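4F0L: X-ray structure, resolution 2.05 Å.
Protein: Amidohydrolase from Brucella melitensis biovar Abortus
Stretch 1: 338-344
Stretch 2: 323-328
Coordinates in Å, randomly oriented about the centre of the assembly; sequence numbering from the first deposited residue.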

ATOM      1  N   ASP B 338       5.665  -0.305   1.641  1.00 14.07           N
ATOM      2  CA  ASP B 338       4.841  -0.582   0.489  1.00 14.13           C
ATOM      3  C   ASP B 338       5.249  -1.857  -0.242  1.00 13.29           C
ATOM      4  O   ASP B 338       4.387  -2.663  -0.572  1.00 12.61           O
ATOM      5  CB  ASP B 338       4.850   0.615  -0.446  1.00 14.69           C
ATOM      6  CG  ASP B 338       4.324   1.857   0.238  1.00 15.86           C
ATOM      7  OD1 ASP B 338       3.102   2.032   0.344  1.00 17.63           O
ATOM      8  OD2 ASP B 338       5.138   2.624   0.723  1.00 16.13           O
ATOM      9  N   GLU B 339       6.549  -2.020  -0.488  1.00 12.46           N
ATOM     10  CA  GLU B 339       7.034  -3.183  -1.172  1.00 12.37           C
ATOM     11  C   GLU B 339       6.894  -4.480  -0.373  1.00 12.74           C
ATOM     12  O   GLU B 339       6.419  -5.515  -0.888  1.00 12.62           O
ATOM     13  CB  GLU B 339       8.487  -3.011  -1.601  1.00 11.98           C
ATOM     14  CG  GLU B 339       8.699  -1.871  -2.572  1.00 12.15           C
ATOM     15  CD  GLU B 339       8.199  -2.113  -3.991  1.00 11.97           C
ATOM     16  OE1 GLU B 339       7.718  -3.212  -4.272  1.00 12.67           O
ATOM     17  OE2 GLU B 339       8.273  -1.171  -4.831  1.00 12.60           O
ATOM     18  N   LEU B 340       7.304  -4.440   0.884  1.00 13.29           N
ATOM     19  CA  LEU B 340       7.287  -5.639   1.704  1.00 13.17           C
ATOM     20  C   LEU B 340       5.848  -6.048   1.986  1.00 14.05           C
ATOM     21  O   LEU B 340       5.509  -7.263   1.968  1.00 14.56           O
ATOM     22  CB  LEU B 340       8.064  -5.425   3.005  1.00 13.07           C
ATOM     23  CG  LEU B 340       9.573  -5.232   2.830  1.00 12.92           C
ATOM     24  CD1 LEU B 340      10.258  -5.075   4.194  1.00 12.65           C
ATOM     25  CD2 LEU B 340      10.182  -6.382   2.010  1.00 12.46           C
ATOM     26  N   ARG B 341       5.005  -5.072   2.306  1.00 14.27           N
ATOM     27  CA  ARG B 341       3.600  -5.363   2.542  1.00 14.96           C
ATOM     28  C   ARG B 341       2.994  -6.023   1.308  1.00 14.41           C
ATOM     29  O   ARG B 341       2.285  -7.039   1.417  1.00 15.20           O
ATOM     30  CB  ARG B 341       2.876  -4.070   2.895  1.00 15.95           C
ATOM     31  CG  ARG B 341       1.466  -4.208   3.288  1.00 17.53           C
ATOM     32  CD  ARG B 341       0.966  -2.938   3.996  1.00 18.79           C
ATOM     33  NE  ARG B 341       0.925  -1.795   3.104  1.00 18.25           N
ATOM     34  CZ  ARG B 341       1.703  -0.710   3.177  1.00 19.16           C
ATOM     35  NH1 ARG B 341       1.553   0.252   2.279  1.00 20.13           N
ATOM     36  NH2 ARG B 341       2.622  -0.541   4.113  1.00 18.76           N
ATOM     37  N   GLN B 342       3.232  -5.440   0.136  1.00 13.74           N
ATOM     38  CA  GLN B 342       2.697  -6.011  -1.114  1.00 14.11           C
ATOM     39  C   GLN B 342       3.206  -7.442  -1.367  1.00 13.99           C
ATOM     40  O   GLN B 342       2.433  -8.323  -1.758  1.00 14.42           O
ATOM     41  CB  GLN B 342       2.979  -5.094  -2.296  1.00 14.04           C
ATOM     42  CG  GLN B 342       2.568  -5.632  -3.675  1.00 14.59           C
ATOM     43  CD  GLN B 342       1.089  -5.904  -3.790  1.00 16.14           C
ATOM     44  OE1 GLN B 342       0.290  -5.168  -3.225  1.00 17.90           O
ATOM     45  NE2 GLN B 342       0.710  -6.993  -4.482  1.00 16.19           N
ATOM     46  N   LEU B 343       4.494  -7.685  -1.106  1.00 13.33           N
ATOM     47  CA  LEU B 343       5.019  -9.034  -1.211  1.00 13.34           C
ATOM     48  C   LEU B 343       4.224 -10.017  -0.325  1.00 14.50           C
ATOM     49  O   LEU B 343       3.671 -11.009  -0.828  1.00 15.39           O
ATOM     50  CB  LEU B 343       6.500  -9.057  -0.863  1.00 13.07           C
ATOM     51  CG  LEU B 343       7.195 -10.410  -0.842  1.00 13.19           C
ATOM     52  CD1 LEU B 343       7.055 -11.152  -2.173  1.00 12.75           C
ATOM     53  CD2 LEU B 343       8.659 -10.210  -0.405  1.00 12.82           C
ATOM     54  N   GLU B 344       4.108  -9.713   0.964  1.00 14.03           N
ATOM     55  CA  GLU B 344       3.397 -10.581   1.872  1.00 14.62           C
ATOM     56  C   GLU B 344       1.947 -10.741   1.465  1.00 15.00           C
ATOM     57  O   GLU B 344       1.433 -11.869   1.445  1.00 15.30           O
ATOM     58  CB  GLU B 344       3.522 -10.050   3.310  1.00 14.53           C
ATOM     59  CG  GLU B 344       2.682 -10.750   4.398  1.00 14.91           C
ATOM     60  CD  GLU B 344       3.010 -12.210   4.640  1.00 16.25           C
ATOM     61  OE1 GLU B 344       4.084 -12.731   4.197  1.00 17.19           O
ATOM     62  OE2 GLU B 344       2.166 -12.869   5.289  1.00 16.34           O
TER
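Stretch 2 (323-328) KFGIGS

The centre of the contact is apolar and is built from leucines of the helix and two side chains of the strand. I326 reaches toward the helix and sets its CG2 4.0 Å from CD2 of L340, while its CD1 lies 3.9 Å from CB of E339, so that even the aliphatic base of the glutamate is part of the packing. A beta-branched residue suits such a place: isoleucine is at home in extended backbone, and with chi1 p and chi2 t its two branches together cover E339 and L340, both of them within reach of both residues. Next to it F324, also pointing toward the helix, brings CE2 to 3.9 Å from CD2 of L343. The same CE2 lies 4.4 Å from CD2 of L340, which stands at the edge of the ring, near its plane. L340 leaves the helix sideways, but its end comes nearer, and its CD2 thus touches both strand side chains.

The backbones explain this pattern. Residues 338-344 are one stretch of a longer helix, with hydrogen bonds from Q342 N to D338 O (3.1 Å), L343 N to E339 O (2.9 Å) and E344 N to L340 O (3.0 Å). Positions 339, 340 and 343 therefore share one side of it, whereas R341 and D338 have no contact with the strand and pair with each other instead, in a salt bridge whose hydrogen bond, R341 NH1 to D338 OD1 at 3.1 Å, is weak. The partner is extended through I326 and then passes into a loop at G327 and S328. In the strand side chains alternate: F324 and I326 point toward the helix, and a CB on the intervening G325 would point away. The two axes run at 130° between their N-to-C directions, oblique but nearer antiparallel than parallel, and approach to 9.9 Å. The nearest CA atoms are those of E339 and I326, 7.0 Å apart.

Beyond I326 the contact becomes polar. E339, with chi1 and chi2 both m, carries its carboxylate past the isoleucine to the loop, where OE2 lies 3.7 Å from CA of S328. No direct hydrogen bond joins the stretches; water does so. Water 1 donates to E339 OE2 at 2.6 Å and to G327 O at 3.0 Å, although acceptors in its reach outnumber its protons. Water 2 accepts from S328 OG at 2.6 Å and donates to E339 OE2 at 2.8 Å. A buried carboxylate needs such donors, and a glutamate is long enough to combine an apolar base with a solvated end.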

ATOM      1  N   LYS B 323      17.534 -16.263  -1.540  1.00 19.99           N
ATOM      2  CA  LYS B 323      17.611 -14.938  -0.972  1.00 19.25           C
ATOM      3  C   LYS B 323      17.051 -13.917  -1.966  1.00 17.99           C
ATOM      4  O   LYS B 323      17.128 -14.116  -3.186  1.00 17.30           O
ATOM      5  CB  LYS B 323      19.062 -14.611  -0.643  1.00 20.62           C
ATOM      6  CG  LYS B 323      19.652 -15.372   0.545  1.00 22.21           C
ATOM      7  CD  LYS B 323      21.157 -15.089   0.626  1.00 23.78           C
ATOM      8  CE  LYS B 323      21.800 -15.696   1.865  1.00 25.91           C
ATOM      9  NZ  LYS B 323      22.037 -17.133   1.703  1.00 26.60           N
ATOM     10  N   PHE B 324      16.530 -12.811  -1.443  1.00 16.41           N
ATOM     11  CA  PHE B 324      15.856 -11.789  -2.271  1.00 15.48           C
ATOM     12  C   PHE B 324      16.163 -10.374  -1.801  1.00 14.77           C
ATOM     13  O   PHE B 324      16.612 -10.169  -0.663  1.00 15.64           O
ATOM     14  CB  PHE B 324      14.334 -12.012  -2.245  1.00 15.41           C
ATOM     15  CG  PHE B 324      13.662 -11.469  -1.004  1.00 15.69           C
ATOM     16  CD1 PHE B 324      13.666 -12.179   0.166  1.00 15.78           C
ATOM     17  CD2 PHE B 324      13.041 -10.212  -1.032  1.00 15.97           C
ATOM     18  CE1 PHE B 324      13.069 -11.670   1.317  1.00 15.80           C
ATOM     19  CE2 PHE B 324      12.443  -9.683   0.116  1.00 16.23           C
ATOM     20  CZ  PHE B 324      12.476 -10.426   1.305  1.00 15.92           C
ATOM     21  N   GLY B 325      15.930  -9.415  -2.696  1.00 13.90           N
ATOM     22  CA  GLY B 325      15.832  -8.008  -2.371  1.00 13.42           C
ATOM     23  C   GLY B 325      14.638  -7.350  -3.067  1.00 12.93           C
ATOM     24  O   GLY B 325      13.904  -7.988  -3.851  1.00 12.86           O
ATOM     25  N   ILE B 326      14.446  -6.070  -2.791  1.00 12.56           N
ATOM     26  CA  ILE B 326      13.355  -5.314  -3.370  1.00 12.07           C
ATOM     27  C   ILE B 326      13.843  -4.126  -4.164  1.00 12.15           C
ATOM     28  O   ILE B 326      14.848  -3.478  -3.812  1.00 12.20           O
ATOM     29  CB  ILE B 326      12.342  -4.808  -2.315  1.00 11.99           C
ATOM     30  CG1 ILE B 326      13.059  -4.047  -1.179  1.00 11.89           C
ATOM     31  CG2 ILE B 326      11.513  -5.987  -1.790  1.00 11.82           C
ATOM     32  CD1 ILE B 326      12.117  -3.316  -0.224  1.00 11.48           C
ATOM     33  N   GLY B 327      13.117  -3.861  -5.250  1.00 11.95           N
ATOM     34  CA  GLY B 327      13.360  -2.716  -6.087  1.00 12.23           C
ATOM     35  C   GLY B 327      12.094  -1.988  -6.491  1.00 12.36           C
ATOM     36  O   GLY B 327      11.085  -2.607  -6.823  1.00 12.86           O
ATOM     37  N   SER B 328      12.171  -0.662  -6.508  1.00 12.68           N
ATOM     38  CA  SER B 328      11.020   0.170  -6.883  1.00 12.97           C
ATOM     39  C   SER B 328      10.718   0.124  -8.392  1.00 13.30           C
ATOM     40  O   SER B 328       9.606   0.420  -8.811  1.00 13.04           O
ATOM     41  CB  SER B 328      11.281   1.598  -6.454  1.00 13.00           C
ATOM     42  OG  SER B 328      11.346   1.698  -5.046  1.00 13.43           O
TER
HETATM   43  O   HOH W   1       8.214  -2.063  -7.273  1.00 12.28           O
HETATM   44  O   HOH W   2       9.017   1.344  -3.892  1.00 10.59           O